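Local coordinates for D-3-phosphoglycerate dehydrogenase-related protein (Vibrio cholerae, PDB 4S1V) that acts as a phosphoglycerate oxidoreductase, a Rossmann-fold member of the D-isomer-specific 2-hydroxyacid dehydrogenase family that probably passes hydride to and from NAD, at the interface of chains A and B. Numbering follows the deposited sequence. Chains: chain A/B, D-3-phosphoglycerate dehydrogenase-related protein.

Contact 1: the interface of chains A and B. Residues chain A 115-116, 121; chain B 109, 112-113, 116, 121, 289.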
ATOM      1  N   LEU A 115      -2.597   2.972 -25.004  1.00 19.64           N
ATOM      2  CA  LEU A 115      -3.292   1.692 -25.070  1.00 19.91           C
ATOM      3  C   LEU A 115      -4.223   1.533 -23.874  1.00 19.54           C
ATOM      4  O   LEU A 115      -5.393   1.216 -24.052  1.00 19.19           O
ATOM      5  CB  LEU A 115      -2.310   0.509 -25.160  1.00 20.35           C
ATOM      6  CG  LEU A 115      -1.671   0.220 -26.523  1.00 20.43           C
ATOM      7  CD1 LEU A 115      -0.652  -0.912 -26.404  1.00 20.32           C
ATOM      8  CD2 LEU A 115      -2.720  -0.133 -27.570  1.00 20.90           C
ATOM      9  N   ALA A 116      -3.700   1.788 -22.670  1.00 19.87           N
ATOM     10  CA  ALA A 116      -4.489   1.704 -21.433  1.00 20.05           C
ATOM     11  C   ALA A 116      -5.740   2.587 -21.462  1.00 20.35           C
ATOM     12  O   ALA A 116      -6.839   2.120 -21.156  1.00 20.33           O
ATOM     13  CB  ALA A 116      -3.630   2.028 -20.214  1.00 19.90           C
ATOM     14  N   LEU A 121      -8.375   0.337 -19.386  1.00 24.70           N
ATOM     15  CA  LEU A 121      -7.734  -0.762 -18.649  1.00 25.51           C
ATOM     16  C   LEU A 121      -7.720  -0.581 -17.126  1.00 25.30           C
ATOM     17  O   LEU A 121      -8.120  -1.492 -16.406  1.00 26.61           O
ATOM     18  CB  LEU A 121      -6.329  -1.059 -19.199  1.00 24.80           C
ATOM     19  CG  LEU A 121      -5.794  -2.487 -19.015  1.00 26.28           C
ATOM     20  CD1 LEU A 121      -6.675  -3.521 -19.713  1.00 25.63           C
ATOM     21  CD2 LEU A 121      -4.361  -2.604 -19.505  1.00 25.43           C
TER
ATOM     22  N   LEU B 109      -5.046  -5.489 -27.343  1.00 22.04           N
ATOM     23  CA  LEU B 109      -5.310  -5.699 -25.918  1.00 22.07           C
ATOM     24  C   LEU B 109      -4.158  -6.470 -25.266  1.00 22.25           C
ATOM     25  O   LEU B 109      -3.713  -6.118 -24.175  1.00 22.67           O
ATOM     26  CB  LEU B 109      -6.653  -6.413 -25.694  1.00 21.25           C
ATOM     27  CG  LEU B 109      -7.184  -6.610 -24.255  1.00 21.57           C
ATOM     28  CD1 LEU B 109      -6.503  -7.762 -23.520  1.00 21.09           C
ATOM     29  CD2 LEU B 109      -7.129  -5.331 -23.417  1.00 21.27           C
ATOM     30  N   SER B 112      -1.385  -4.154 -24.751  1.00 25.34           N
ATOM     31  CA  SER B 112      -1.727  -3.269 -23.644  1.00 24.93           C
ATOM     32  C   SER B 112      -1.399  -3.909 -22.296  1.00 24.49           C
ATOM     33  O   SER B 112      -0.859  -3.246 -21.408  1.00 23.11           O
ATOM     34  CB  SER B 112      -3.210  -2.900 -23.698  1.00 26.20           C
ATOM     35  OG  SER B 112      -3.569  -2.144 -22.557  1.00 28.15           O
ATOM     36  N   LEU B 113      -1.733  -5.195 -22.154  1.00 23.82           N
ATOM     37  CA  LEU B 113      -1.420  -5.964 -20.939  1.00 23.14           C
ATOM     38  C   LEU B 113       0.084  -6.143 -20.722  1.00 23.08           C
ATOM     39  O   LEU B 113       0.575  -6.007 -19.596  1.00 23.00           O
ATOM     40  CB  LEU B 113      -2.094  -7.344 -20.979  1.00 22.37           C
ATOM     41  CG  LEU B 113      -3.620  -7.439 -20.996  1.00 23.16           C
ATOM     42  CD1 LEU B 113      -4.059  -8.880 -20.729  1.00 22.11           C
ATOM     43  CD2 LEU B 113      -4.232  -6.487 -19.975  1.00 22.77           C
ATOM     44  N   ALA B 116       1.415  -2.624 -19.721  1.00 20.55           N
ATOM     45  CA  ALA B 116       0.889  -2.286 -18.396  1.00 20.99           C
ATOM     46  C   ALA B 116       1.562  -3.078 -17.277  1.00 20.84           C
ATOM     47  O   ALA B 116       1.889  -2.511 -16.227  1.00 21.43           O
ATOM     48  CB  ALA B 116      -0.627  -2.451 -18.345  1.00 20.38           C
ATOM     49  N   LEU B 121       1.678  -0.314 -14.431  1.00 24.34           N
ATOM     50  CA  LEU B 121       0.851   0.866 -14.655  1.00 25.14           C
ATOM     51  C   LEU B 121      -0.379   0.967 -13.738  1.00 24.99           C
ATOM     52  O   LEU B 121      -0.570   2.006 -13.107  1.00 25.49           O
ATOM     53  CB  LEU B 121       0.463   0.982 -16.138  1.00 26.03           C
ATOM     54  CG  LEU B 121      -0.109   2.316 -16.609  1.00 26.42           C
ATOM     55  CD1 LEU B 121       0.751   3.475 -16.129  1.00 26.68           C
ATOM     56  CD2 LEU B 121      -0.246   2.322 -18.127  1.00 26.99           C
ATOM     57  N   LEU B 289     -10.854  -9.011 -21.900  1.00 19.55           N
ATOM     58  CA  LEU B 289     -11.122  -7.824 -22.710  1.00 20.16           C
ATOM     59  C   LEU B 289     -10.743  -7.945 -24.180  1.00 20.72           C
ATOM     60  O   LEU B 289     -11.188  -7.130 -24.997  1.00 20.93           O
ATOM     61  CB  LEU B 289     -10.407  -6.606 -22.111  1.00 20.52           C
ATOM     62  CG  LEU B 289     -10.871  -6.120 -20.735  1.00 20.22           C
ATOM     63  CD1 LEU B 289     -10.023  -4.942 -20.303  1.00 20.61           C
ATOM     64  CD2 LEU B 289     -12.345  -5.733 -20.760  1.00 20.99           C
TER
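A:Leu121 meets B:Ser112, B:Leu113, B:Ala116 and B:Leu289 in an apolar patch of the two-fold interface between two copies of the protein, probably the family's dimer contact, built from the NAD-binding part of this D-isomer-specific 2-hydroxyacid dehydrogenase. Members of the family typically dimerise in this region, so the patch probably helps hold the natural pair together, although the deposited assembly contains four copies. The first residue of helix 121-130 of chain A projects here onto helix 104-118 of chain B. A:Leu121 has the most surface hidden within the patch, 58 Å², followed by B:Ser112 with 42 Å². With CG anti to the backbone N (chi1 -153°), the leucine reaches across and opens its methyl fork against chain B. One branch, CD1, lies 3.7 Å from CD1 of B:Leu289, and the two side chains approach on a slant. The same CD1 stands 4.1 Å from CD2 of B:Leu109. Its other branch, CD2, rests 3.9 Å from the CB methyl of B:Ala116. B:Leu113 comes in at about a right angle and spans the fork: its CD2 is 3.9 Å from CD1 of A:Leu121 and equally near CD2. B:Ser112 lies between two leucines of chain A. Its hydroxyl OG is 3.2 Å from the CD2 methyl of A:Leu121, a close van der Waals approach, while A:Leu115 covers the serine from another side. There CB of A:Leu115 lies 3.8 Å from CB of B:Ser112, and the CD1 methyl reaches over the serine backbone, 3.8 Å from CA. The serine OG is itself anti to its backbone N (chi1 175°), which turns the hydroxyl towards A:Leu121. The twin pair of A:Leu121 with B:Ala116, with the chains exchanged, has the CB methyl of A:Ala116 4.0 Å from CD2 of B:Leu121, a slight contact between small apolar groups.

Contact 2: the interface of chains A and B. Residues chain A 112-113, 116, 122, 284-286, 289; chain B 121, 125.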
ATOM      1  N   SER A 112       2.066   2.984 -23.663  1.00 20.11           N
ATOM      2  CA  SER A 112       1.338   2.253 -22.621  1.00 21.03           C
ATOM      3  C   SER A 112       0.128   3.039 -22.118  1.00 20.74           C
ATOM      4  O   SER A 112      -0.938   2.471 -21.880  1.00 21.16           O
ATOM      5  CB  SER A 112       2.275   1.936 -21.454  1.00 22.53           C
ATOM      6  OG  SER A 112       1.589   1.233 -20.429  1.00 25.53           O
ATOM      7  N   LEU A 113       0.294   4.348 -21.959  1.00 20.32           N
ATOM      8  CA  LEU A 113      -0.799   5.201 -21.513  1.00 20.56           C
ATOM      9  C   LEU A 113      -1.896   5.246 -22.569  1.00 20.49           C
ATOM     10  O   LEU A 113      -3.084   5.205 -22.242  1.00 20.88           O
ATOM     11  CB  LEU A 113      -0.309   6.623 -21.209  1.00 19.56           C
ATOM     12  CG  LEU A 113       0.748   6.854 -20.133  1.00 19.08           C
ATOM     13  CD1 LEU A 113       0.763   8.333 -19.775  1.00 18.73           C
ATOM     14  CD2 LEU A 113       0.474   6.011 -18.896  1.00 20.17           C
ATOM     15  N   ALA A 116      -3.700   1.788 -22.670  1.00 19.87           N
ATOM     16  CA  ALA A 116      -4.489   1.704 -21.433  1.00 20.05           C
ATOM     17  C   ALA A 116      -5.740   2.587 -21.462  1.00 20.35           C
ATOM     18  O   ALA A 116      -6.839   2.120 -21.156  1.00 20.33           O
ATOM     19  CB  ALA A 116      -3.630   2.028 -20.214  1.00 19.90           C
ATOM     20  N   PRO A 122      -7.272   0.588 -16.628  1.00 26.31           N
ATOM     21  CA  PRO A 122      -7.258   0.766 -15.172  1.00 27.28           C
ATOM     22  C   PRO A 122      -8.638   0.557 -14.544  1.00 27.25           C
ATOM     23  O   PRO A 122      -8.742  -0.145 -13.538  1.00 27.26           O
ATOM     24  CB  PRO A 122      -6.802   2.227 -15.003  1.00 27.30           C
ATOM     25  CG  PRO A 122      -5.997   2.493 -16.227  1.00 26.93           C
ATOM     26  CD  PRO A 122      -6.754   1.788 -17.318  1.00 26.62           C
ATOM     27  N   LEU A 284      -6.781   9.557 -17.363  1.00 24.39           N
ATOM     28  CA  LEU A 284      -5.796   8.625 -16.840  1.00 24.91           C
ATOM     29  C   LEU A 284      -4.551   9.422 -16.433  1.00 24.41           C
ATOM     30  O   LEU A 284      -3.919  10.081 -17.265  1.00 23.91           O
ATOM     31  CB  LEU A 284      -5.464   7.559 -17.893  1.00 25.35           C
ATOM     32  CG  LEU A 284      -4.600   6.337 -17.565  1.00 25.94           C
ATOM     33  CD1 LEU A 284      -4.836   5.260 -18.613  1.00 25.75           C
ATOM     34  CD2 LEU A 284      -3.119   6.683 -17.482  1.00 26.40           C
ATOM     35  N   CYS A 285      -4.219   9.365 -15.149  1.00 23.71           N
ATOM     36  CA  CYS A 285      -3.084  10.085 -14.597  1.00 23.42           C
ATOM     37  C   CYS A 285      -1.979   9.112 -14.155  1.00 23.35           C
ATOM     38  O   CYS A 285      -2.224   8.200 -13.353  1.00 23.71           O
ATOM     39  CB  CYS A 285      -3.538  10.936 -13.401  1.00 24.07           C
ATOM     40  SG  CYS A 285      -4.760  12.222 -13.769  1.00 26.34           S
ATOM     41  N   ALA A 286      -0.770   9.317 -14.676  1.00 22.10           N
ATOM     42  CA  ALA A 286       0.405   8.543 -14.282  1.00 20.80           C
ATOM     43  C   ALA A 286       1.423   9.460 -13.593  1.00 20.22           C
ATOM     44  O   ALA A 286       1.513  10.632 -13.943  1.00 20.29           O
ATOM     45  CB  ALA A 286       1.023   7.854 -15.491  1.00 19.96           C
ATOM     46  N   LEU A 289       6.034   8.880 -15.008  1.00 19.53           N
ATOM     47  CA  LEU A 289       6.705   7.574 -15.139  1.00 20.11           C
ATOM     48  C   LEU A 289       7.470   7.299 -16.422  1.00 20.18           C
ATOM     49  O   LEU A 289       7.884   6.161 -16.658  1.00 19.86           O
ATOM     50  CB  LEU A 289       5.672   6.453 -15.212  1.00 19.94           C
ATOM     51  CG  LEU A 289       4.959   6.087 -13.919  1.00 19.64           C
ATOM     52  CD1 LEU A 289       3.968   4.967 -14.207  1.00 19.81           C
ATOM     53  CD2 LEU A 289       5.961   5.672 -12.847  1.00 20.02           C
TER
ATOM     54  N   LEU B 121       1.678  -0.314 -14.431  1.00 24.34           N
ATOM     55  CA  LEU B 121       0.851   0.866 -14.655  1.00 25.14           C
ATOM     56  C   LEU B 121      -0.379   0.967 -13.738  1.00 24.99           C
ATOM     57  O   LEU B 121      -0.570   2.006 -13.107  1.00 25.49           O
ATOM     58  CB  LEU B 121       0.463   0.982 -16.138  1.00 26.03           C
ATOM     59  CG  LEU B 121      -0.109   2.316 -16.609  1.00 26.42           C
ATOM     60  CD1 LEU B 121       0.751   3.475 -16.129  1.00 26.68           C
ATOM     61  CD2 LEU B 121      -0.246   2.322 -18.127  1.00 26.99           C
ATOM     62  N   ILE B 125      -1.001   3.996 -10.875  1.00 24.28           N
ATOM     63  CA  ILE B 125      -2.167   4.880 -11.028  1.00 25.15           C
ATOM     64  C   ILE B 125      -3.066   4.830  -9.790  1.00 26.09           C
ATOM     65  O   ILE B 125      -3.477   5.868  -9.266  1.00 26.15           O
ATOM     66  CB  ILE B 125      -2.998   4.519 -12.285  1.00 24.47           C
ATOM     67  CG1 ILE B 125      -2.165   4.714 -13.552  1.00 24.39           C
ATOM     68  CG2 ILE B 125      -4.288   5.333 -12.338  1.00 24.42           C
ATOM     69  CD1 ILE B 125      -2.834   4.196 -14.808  1.00 24.02           C
TER
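B:Leu121, with CG anti to its backbone N (chi1 -166°), and B:Ile125, with CG1 anti to the carbonyl carbon (chi1 -63°) and CD1 fully extended (chi2 172°), both point from helix 121-129 into chain A. They pack, at what is probably the dimer contact of this 2-hydroxyacid dehydrogenase, against helices 104-118 and 121-130, strand 283-285 and the loop after it. The two residues hide similar areas, 66 and 62 Å². The CD1 methyl at the end of B:Ile125 lies 3.7 Å from CD2 of A:Leu284, whose side chain crosses it at about a right angle. From a direction roughly perpendicular to that approach, the ring of A:Pro122 brings CG to 3.9 Å from the same CD1. Nearer its backbone, the isoleucine straddles a carbonyl: O of A:Cys285 is 3.5 Å from CG1 of B:Ile125 and 3.7 Å from CG2, so both branches pack against the strand's main chain. B:Leu121 packs against helix 104-118. Its CD1 lies 3.8 Å from CD2 of A:Leu113, which crosses at about a right angle and touches both methyls. A:Leu289 meets that CD1 obliquely through its own CD1, at 4.0 Å. The other branch, CD2, faces the helix backbone, 3.8 Å from the carbonyl O of A:Ser112.

Contact 1 and contact 2 have C-alpha centres about 9 Å apart and share A:Ala116 and B:Leu121. Two-fold symmetry relates much of their packing: in contact 1 the leucine at position 121 of chain A enters chain B, and in contact 2 its copy makes the reciprocal insertion. Helix 104-118 therefore receives a partner leucine in each subunit. Contact 2 follows the inserted helix one turn further, onto strand 283-285. The shared residues and the short spacing show that the patches belong to one continuous surface, which probably fixes the relative placement of the two NAD-binding regions.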